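Local coordinates for protein xylanase Y (Bacillus halodurans, PDB 1WU4) that hydrolyses xylooligosaccharides of three or more units, releasing xylose from the reducing end with inversion of anomeric configuration, at residues A[130-135]-A[198-203]; A[267-272]-A[324-329]. The protein carries 1 engineered substitution. All coordinates share one frame; numbering follows the deposited sequence.

Both contacts lie in the core, every touching residue being buried, and their centres are about 16 Å apart. They hold different elements: interaction 1 joins helix 127-144 to the start of helix 201-210 and the loop before it, whereas interaction 2 sets helix 265-278 against helix 320-329. Interaction 1 is built on an aromatic pair, leucines and a carboxylate that meets a backbone carbonyl oxygen, close to the predicted catalytic residues. Interaction 2 is apolar packing; alanines and a glycine let two backbones come close, and a methionine lies over one of the alanines. The two meet where Leu-200 CD2 lies 3.3 Å from Asn-270 OD1, so helix 265-278 packs against both the 198-203 and the 324-329 segment.

Interaction 1: residues A[130-135]-A[198-203]; sequences EEYFAL and YHLPHF
Phe-203 is the centre of this contact, its ring held between methyl groups and turned edge-on to the face of Tyr-132. Leu-135 CD2 sits 3.4 Å from the Phe-203 ring centroid and only 5° off the ring normal, a clear CH-pi contact. It gets there because CG of Leu-135 is anti to the backbone N (chi1 -168°), which turns the branch across to the ring. Over the opposite face, toward the rim, lies CD1 of Leu-200. The edge-to-face pair with Tyr-132 has centroids 4.9 Å apart and planes at 62°. Leu-200 CD1 also touches Tyr-132 CE2 at 3.7 Å and Glu-131 CD at 3.3 Å, so one methyl joins the aromatic and acidic parts.

The packing thins toward Tyr-198, whose ring leads away from residues 130-135; its side chain comes within about 4 Å of that of Asp-263, the proton acceptor inferred by similarity. Glu-131 OE2 lies 2.6 Å from Tyr-198 O, a spacing that would probably need a proton on the carboxyl group, while OE1 is hydrogen-bonded to the hydroxyl of Tyr-204. The whole is a buried contact of a helix with another helix's start, within the (alpha/alpha)6 barrel and near the predicted catalytic residues. Around it, Tyr-132 packs edge-to-face with Tyr-74 of helix 69-81, Pro-201 and His-202 touch Asp-274 of helix 265-278, and Leu-135 reaches Leu-206 and Trp-210 of helix 201-210.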
ATOM      1  N   GLU A 130      -9.029   2.409  -2.765  1.00  8.33           N
ATOM      2  CA  GLU A 130     -10.021   1.392  -3.099  1.00  8.23           C
ATOM      3  C   GLU A 130      -9.466  -0.032  -3.079  1.00  7.76           C
ATOM      4  O   GLU A 130     -10.093  -0.935  -2.531  1.00  7.57           O
ATOM      5  CB  GLU A 130     -10.641   1.672  -4.476  1.00  9.83           C
ATOM      6  CG  GLU A 130     -11.931   2.500  -4.453  1.00 10.55           C
ATOM      7  CD  GLU A 130     -11.715   3.970  -4.134  1.00 11.84           C
ATOM      8  OE1 GLU A 130     -12.720   4.713  -4.095  1.00 13.62           O
ATOM      9  OE2 GLU A 130     -10.556   4.386  -3.928  1.00 11.44           O
ATOM     10  N   GLU A 131      -8.297  -0.253  -3.673  1.00  8.94           N
ATOM     11  CA  GLU A 131      -7.766  -1.608  -3.692  1.00  8.94           C
ATOM     12  C   GLU A 131      -7.390  -2.122  -2.305  1.00  8.92           C
ATOM     13  O   GLU A 131      -7.545  -3.309  -2.026  1.00  8.68           O
ATOM     14  CB  GLU A 131      -6.592  -1.728  -4.673  1.00  9.09           C
ATOM     15  CG  GLU A 131      -5.404  -0.836  -4.395  1.00  9.78           C
ATOM     16  CD  GLU A 131      -4.371  -0.889  -5.510  1.00  8.83           C
ATOM     17  OE1 GLU A 131      -4.395  -1.847  -6.312  1.00 10.43           O
ATOM     18  OE2 GLU A 131      -3.526   0.027  -5.579  1.00  9.87           O
ATOM     19  N   TYR A 132      -6.909  -1.241  -1.428  1.00  8.25           N
ATOM     20  CA  TYR A 132      -6.588  -1.669  -0.068  1.00  7.53           C
ATOM     21  C   TYR A 132      -7.894  -1.920   0.696  1.00  8.31           C
ATOM     22  O   TYR A 132      -7.976  -2.865   1.478  1.00  8.64           O
ATOM     23  CB  TYR A 132      -5.738  -0.621   0.661  1.00  8.05           C
ATOM     24  CG  TYR A 132      -4.250  -0.910   0.638  1.00  7.51           C
ATOM     25  CD1 TYR A 132      -3.639  -1.610   1.679  1.00  8.17           C
ATOM     26  CD2 TYR A 132      -3.454  -0.493  -0.429  1.00  8.91           C
ATOM     27  CE1 TYR A 132      -2.267  -1.882   1.658  1.00  9.55           C
ATOM     28  CE2 TYR A 132      -2.088  -0.763  -0.461  1.00  8.06           C
ATOM     29  CZ  TYR A 132      -1.503  -1.456   0.585  1.00  8.82           C
ATOM     30  OH  TYR A 132      -0.154  -1.725   0.558  1.00 10.77           O
ATOM     31  N   PHE A 133      -8.913  -1.086   0.472  1.00  7.73           N
ATOM     32  CA  PHE A 133     -10.201  -1.298   1.143  1.00  9.56           C
ATOM     33  C   PHE A 133     -10.715  -2.695   0.799  1.00  7.90           C
ATOM     34  O   PHE A 133     -11.106  -3.464   1.675  1.00  8.72           O
ATOM     35  CB  PHE A 133     -11.268  -0.289   0.678  1.00  8.37           C
ATOM     36  CG  PHE A 133     -11.143   1.088   1.281  1.00  9.44           C
ATOM     37  CD1 PHE A 133     -10.921   1.262   2.642  1.00  8.84           C
ATOM     38  CD2 PHE A 133     -11.300   2.214   0.480  1.00  9.86           C
ATOM     39  CE1 PHE A 133     -10.859   2.544   3.197  1.00  9.28           C
ATOM     40  CE2 PHE A 133     -11.242   3.496   1.025  1.00  9.23           C
ATOM     41  CZ  PHE A 133     -11.020   3.661   2.384  1.00  8.47           C
ATOM     42  N   ALA A 134     -10.714  -3.013  -0.492  1.00  8.04           N
ATOM     43  CA  ALA A 134     -11.208  -4.301  -0.957  1.00  8.57           C
ATOM     44  C   ALA A 134     -10.498  -5.491  -0.330  1.00  7.52           C
ATOM     45  O   ALA A 134     -11.151  -6.401   0.180  1.00  8.15           O
ATOM     46  CB  ALA A 134     -11.123  -4.376  -2.477  1.00 10.47           C
ATOM     47  N   LEU A 135      -9.166  -5.504  -0.350  1.00  8.09           N
ATOM     48  CA  LEU A 135      -8.480  -6.648   0.235  1.00  8.31           C
ATOM     49  C   LEU A 135      -8.655  -6.702   1.749  1.00  8.21           C
ATOM     50  O   LEU A 135      -8.836  -7.782   2.312  1.00  8.82           O
ATOM     51  CB  LEU A 135      -6.987  -6.659  -0.124  1.00  9.02           C
ATOM     52  CG  LEU A 135      -6.303  -7.990   0.238  1.00  8.80           C
ATOM     53  CD1 LEU A 135      -6.984  -9.141  -0.496  1.00 10.60           C
ATOM     54  CD2 LEU A 135      -4.830  -7.941  -0.124  1.00 11.13           C
ATOM     55  N   TYR A 198       0.945   2.107  -7.252  1.00  8.07           N
ATOM     56  CA  TYR A 198      -0.432   1.633  -7.097  1.00  8.74           C
ATOM     57  C   TYR A 198      -0.593   0.182  -7.543  1.00  8.23           C
ATOM     58  O   TYR A 198      -1.611  -0.453  -7.259  1.00  9.45           O
ATOM     59  CB  TYR A 198      -1.383   2.476  -7.950  1.00  8.56           C
ATOM     60  CG  TYR A 198      -1.700   3.871  -7.452  1.00  8.49           C
ATOM     61  CD1 TYR A 198      -0.920   4.500  -6.482  1.00  9.43           C
ATOM     62  CD2 TYR A 198      -2.767   4.581  -8.003  1.00 10.45           C
ATOM     63  CE1 TYR A 198      -1.200   5.814  -6.073  1.00  8.53           C
ATOM     64  CE2 TYR A 198      -3.053   5.880  -7.607  1.00 10.20           C
ATOM     65  CZ  TYR A 198      -2.269   6.492  -6.646  1.00  9.34           C
ATOM     66  OH  TYR A 198      -2.556   7.787  -6.272  1.00 11.25           O
ATOM     67  N   HIS A 199       0.396  -0.340  -8.262  1.00  8.91           N
ATOM     68  CA  HIS A 199       0.312  -1.703  -8.769  1.00  9.16           C
ATOM     69  C   HIS A 199       0.587  -2.764  -7.720  1.00  8.59           C
ATOM     70  O   HIS A 199       1.697  -2.874  -7.198  1.00  9.72           O
ATOM     71  CB  HIS A 199       1.250  -1.854  -9.967  1.00  8.04           C
ATOM     72  CG  HIS A 199       0.805  -1.071 -11.161  1.00  8.73           C
ATOM     73  ND1 HIS A 199       0.138  -1.646 -12.221  1.00  9.16           N
ATOM     74  CD2 HIS A 199       0.839   0.258 -11.415  1.00  9.63           C
ATOM     75  CE1 HIS A 199      -0.222  -0.704 -13.075  1.00  9.15           C
ATOM     76  NE2 HIS A 199       0.190   0.460 -12.609  1.00  9.25           N
ATOM     77  N   LEU A 200      -0.444  -3.549  -7.427  1.00  8.67           N
ATOM     78  CA  LEU A 200      -0.369  -4.599  -6.420  1.00  8.65           C
ATOM     79  C   LEU A 200      -0.786  -5.932  -7.033  1.00  8.19           C
ATOM     80  O   LEU A 200      -1.884  -6.437  -6.773  1.00  8.51           O
ATOM     81  CB  LEU A 200      -1.295  -4.243  -5.256  1.00  9.97           C
ATOM     82  CG  LEU A 200      -1.112  -2.838  -4.668  1.00  8.98           C
ATOM     83  CD1 LEU A 200      -2.211  -2.567  -3.649  1.00  9.52           C
ATOM     84  CD2 LEU A 200       0.266  -2.707  -4.030  1.00 10.34           C
ATOM     85  N   PRO A 201       0.095  -6.532  -7.852  1.00  8.24           N
ATOM     86  CA  PRO A 201      -0.246  -7.810  -8.480  1.00  8.88           C
ATOM     87  C   PRO A 201      -0.645  -8.886  -7.484  1.00  8.04           C
ATOM     88  O   PRO A 201      -1.505  -9.721  -7.778  1.00  9.49           O
ATOM     89  CB  PRO A 201       1.017  -8.161  -9.273  1.00  9.99           C
ATOM     90  CG  PRO A 201       2.109  -7.453  -8.534  1.00 10.27           C
ATOM     91  CD  PRO A 201       1.478  -6.135  -8.164  1.00 10.16           C
ATOM     92  N   HIS A 202      -0.024  -8.862  -6.307  1.00  9.16           N
ATOM     93  CA  HIS A 202      -0.337  -9.837  -5.272  1.00  8.86           C
ATOM     94  C   HIS A 202      -1.763  -9.659  -4.749  1.00 10.99           C
ATOM     95  O   HIS A 202      -2.406 -10.629  -4.351  1.00 10.83           O
ATOM     96  CB  HIS A 202       0.698  -9.773  -4.134  1.00  9.24           C
ATOM     97  CG  HIS A 202       1.019  -8.387  -3.667  1.00 10.11           C
ATOM     98  ND1 HIS A 202       1.421  -7.385  -4.524  1.00 10.55           N
ATOM     99  CD2 HIS A 202       1.031  -7.846  -2.425  1.00  8.79           C
ATOM    100  CE1 HIS A 202       1.669  -6.288  -3.830  1.00 10.73           C
ATOM    101  NE2 HIS A 202       1.442  -6.540  -2.554  1.00 10.25           N
ATOM    102  N   PHE A 203      -2.264  -8.426  -4.758  1.00  9.41           N
ATOM    103  CA  PHE A 203      -3.637  -8.168  -4.331  1.00 10.08           C
ATOM    104  C   PHE A 203      -4.578  -8.700  -5.413  1.00  8.74           C
ATOM    105  O   PHE A 203      -5.582  -9.351  -5.116  1.00  8.85           O
ATOM    106  CB  PHE A 203      -3.885  -6.663  -4.165  1.00  9.90           C
ATOM    107  CG  PHE A 203      -3.435  -6.093  -2.843  1.00  9.10           C
ATOM    108  CD1 PHE A 203      -2.227  -6.475  -2.263  1.00 10.30           C
ATOM    109  CD2 PHE A 203      -4.209  -5.133  -2.195  1.00  9.11           C
ATOM    110  CE1 PHE A 203      -1.795  -5.910  -1.059  1.00  8.93           C
ATOM    111  CE2 PHE A 203      -3.787  -4.561  -0.995  1.00  9.47           C
ATOM    112  CZ  PHE A 203      -2.580  -4.948  -0.425  1.00  9.18           C
TER

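Interaction 2: residues A[267-272]-A[324-329]; sequences VAANIG and IATNAM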
ATOM      1  N   VAL A 267       7.003   1.119  -4.245  1.00  8.82           N
ATOM      2  CA  VAL A 267       7.281   0.102  -5.251  1.00  8.63           C
ATOM      3  C   VAL A 267       8.154  -1.022  -4.682  1.00  9.00           C
ATOM      4  O   VAL A 267       7.835  -2.199  -4.845  1.00  8.22           O
ATOM      5  CB  VAL A 267       7.954   0.728  -6.495  1.00  7.67           C
ATOM      6  CG1 VAL A 267       8.444  -0.365  -7.437  1.00 10.86           C
ATOM      7  CG2 VAL A 267       6.961   1.633  -7.217  1.00  9.37           C
ATOM      8  N   ALA A 268       9.242  -0.668  -4.004  1.00  8.59           N
ATOM      9  CA  ALA A 268      10.123  -1.681  -3.425  1.00  9.08           C
ATOM     10  C   ALA A 268       9.377  -2.538  -2.406  1.00  8.11           C
ATOM     11  O   ALA A 268       9.558  -3.756  -2.352  1.00 10.15           O
ATOM     12  CB  ALA A 268      11.326  -1.018  -2.764  1.00 10.05           C
ATOM     13  N   ALA A 269       8.539  -1.897  -1.594  1.00  8.55           N
ATOM     14  CA  ALA A 269       7.771  -2.617  -0.584  1.00  7.81           C
ATOM     15  C   ALA A 269       6.794  -3.589  -1.233  1.00  7.82           C
ATOM     16  O   ALA A 269       6.659  -4.729  -0.789  1.00  8.99           O
ATOM     17  CB  ALA A 269       7.015  -1.636   0.308  1.00  9.39           C
ATOM     18  N   ASN A 270       6.109  -3.127  -2.277  1.00  7.95           N
ATOM     19  CA  ASN A 270       5.142  -3.953  -2.996  1.00  7.68           C
ATOM     20  C   ASN A 270       5.816  -5.163  -3.629  1.00  8.40           C
ATOM     21  O   ASN A 270       5.269  -6.266  -3.625  1.00  8.87           O
ATOM     22  CB  ASN A 270       4.441  -3.142  -4.091  1.00  8.14           C
ATOM     23  CG  ASN A 270       3.590  -2.020  -3.539  1.00  8.21           C
ATOM     24  OD1 ASN A 270       3.118  -2.077  -2.404  1.00 10.35           O
ATOM     25  ND2 ASN A 270       3.370  -0.996  -4.355  1.00  9.39           N
ATOM     26  N   ILE A 271       7.001  -4.948  -4.185  1.00  8.70           N
ATOM     27  CA  ILE A 271       7.746  -6.030  -4.812  1.00  8.85           C
ATOM     28  C   ILE A 271       8.150  -7.046  -3.747  1.00 10.18           C
ATOM     29  O   ILE A 271       8.103  -8.252  -3.981  1.00  9.24           O
ATOM     30  CB  ILE A 271       8.984  -5.477  -5.546  1.00  9.19           C
ATOM     31  CG1 ILE A 271       8.520  -4.684  -6.770  1.00 10.62           C
ATOM     32  CG2 ILE A 271       9.915  -6.613  -5.968  1.00 11.11           C
ATOM     33  CD1 ILE A 271       9.624  -3.966  -7.506  1.00 12.23           C
ATOM     34  N   GLY A 272       8.529  -6.555  -2.572  1.00  8.89           N
ATOM     35  CA  GLY A 272       8.902  -7.450  -1.494  1.00  9.09           C
ATOM     36  C   GLY A 272       7.735  -8.296  -1.017  1.00  9.81           C
ATOM     37  O   GLY A 272       7.875  -9.506  -0.822  1.00 10.70           O
ATOM     38  N   ILE A 324      13.500   4.390   3.940  1.00  9.93           N
ATOM     39  CA  ILE A 324      14.271   3.352   4.621  1.00  9.81           C
ATOM     40  C   ILE A 324      13.403   2.113   4.841  1.00  9.29           C
ATOM     41  O   ILE A 324      13.820   0.988   4.560  1.00 10.48           O
ATOM     42  CB  ILE A 324      14.791   3.853   5.993  1.00  9.65           C
ATOM     43  CG1 ILE A 324      15.877   4.909   5.784  1.00 11.01           C
ATOM     44  CG2 ILE A 324      15.312   2.682   6.827  1.00 10.28           C
ATOM     45  CD1 ILE A 324      16.353   5.557   7.074  1.00 11.02           C
ATOM     46  N   ALA A 325      12.190   2.323   5.342  1.00  8.74           N
ATOM     47  CA  ALA A 325      11.275   1.219   5.604  1.00  8.41           C
ATOM     48  C   ALA A 325      10.938   0.423   4.349  1.00  9.02           C
ATOM     49  O   ALA A 325      10.941  -0.809   4.373  1.00  9.02           O
ATOM     50  CB  ALA A 325       9.993   1.745   6.242  1.00  8.96           C
ATOM     51  N   THR A 326      10.647   1.117   3.253  1.00  8.37           N
ATOM     52  CA  THR A 326      10.295   0.416   2.025  1.00  7.92           C
ATOM     53  C   THR A 326      11.476  -0.335   1.426  1.00  7.68           C
ATOM     54  O   THR A 326      11.309  -1.448   0.932  1.00  8.80           O
ATOM     55  CB  THR A 326       9.694   1.368   0.965  1.00  7.66           C
ATOM     56  OG1 THR A 326      10.640   2.391   0.633  1.00  8.63           O
ATOM     57  CG2 THR A 326       8.408   2.003   1.489  1.00  9.88           C
ATOM     58  N   ASN A 327      12.668   0.259   1.477  1.00  7.91           N
ATOM     59  CA  ASN A 327      13.841  -0.421   0.937  1.00  7.62           C
ATOM     60  C   ASN A 327      14.120  -1.687   1.741  1.00  9.68           C
ATOM     61  O   ASN A 327      14.536  -2.705   1.189  1.00 10.17           O
ATOM     62  CB  ASN A 327      15.068   0.494   0.963  1.00  9.12           C
ATOM     63  CG  ASN A 327      15.053   1.517  -0.155  1.00  8.95           C
ATOM     64  OD1 ASN A 327      14.281   1.402  -1.112  1.00 10.24           O
ATOM     65  ND2 ASN A 327      15.922   2.518  -0.052  1.00 10.53           N
ATOM     66  N   ALA A 328      13.889  -1.622   3.050  1.00  8.62           N
ATOM     67  CA  ALA A 328      14.103  -2.782   3.908  1.00  8.57           C
ATOM     68  C   ALA A 328      13.062  -3.860   3.603  1.00  8.99           C
ATOM     69  O   ALA A 328      13.390  -5.041   3.515  1.00  9.48           O
ATOM     70  CB  ALA A 328      14.028  -2.371   5.376  1.00  9.60           C
ATOM     71  N   MET A 329      11.804  -3.452   3.446  1.00  8.65           N
ATOM     72  CA  MET A 329      10.737  -4.398   3.135  1.00  8.97           C
ATOM     73  C   MET A 329      11.040  -5.075   1.796  1.00  7.83           C
ATOM     74  O   MET A 329      10.692  -6.238   1.579  1.00  9.31           O
ATOM     75  CB  MET A 329       9.385  -3.674   3.081  1.00  9.59           C
ATOM     76  CG  MET A 329       8.183  -4.581   2.845  1.00  7.26           C
ATOM     77  SD  MET A 329       6.681  -3.771   3.416  1.00  8.67           S
ATOM     78  CE  MET A 329       5.436  -4.664   2.473  1.00 10.44           C
TER
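Met-329 reaches across to Ala-269 along almost its whole length. Its CG is anti to the backbone N (chi1 -176°), and the chain runs on extended. CB lies beside CA of Ala-269. The next atom, CG, is 3.9 Å from Ala-269 O. SD then packs on Ala-269 CB at 3.8 Å. At the tip, CE comes back to the carbonyl, 3.5 Å from Ala-269 O. An alanine in place of Met-329 would probably open a gap beside Ala-269, leaving its methyl and carbonyl without the sulfur and CE that cover them.

Small residues bring the backbones together. Ala-268 CB touches Thr-326 O at 3.7 Å, and Gly-272 CA approaches Met-329 O at 3.8 Å; a CB on Gly-272 would fall 2.3 Å from that oxygen, a clash. Thr-326 turns its CG2 to the methyl of Ala-269, while OG1 bonds back to Leu-323 O in its own helix. The segment axes accordingly come within 7.2 Å. Met-329 also touches Ala-368 and Ala-371 of helix 358-372. The small 27° angle between the N-to-C directions and the intervening helix 282-295 are consistent with two neighbouring inner helices of the (alpha/alpha)6 barrel of glycoside hydrolase family 8.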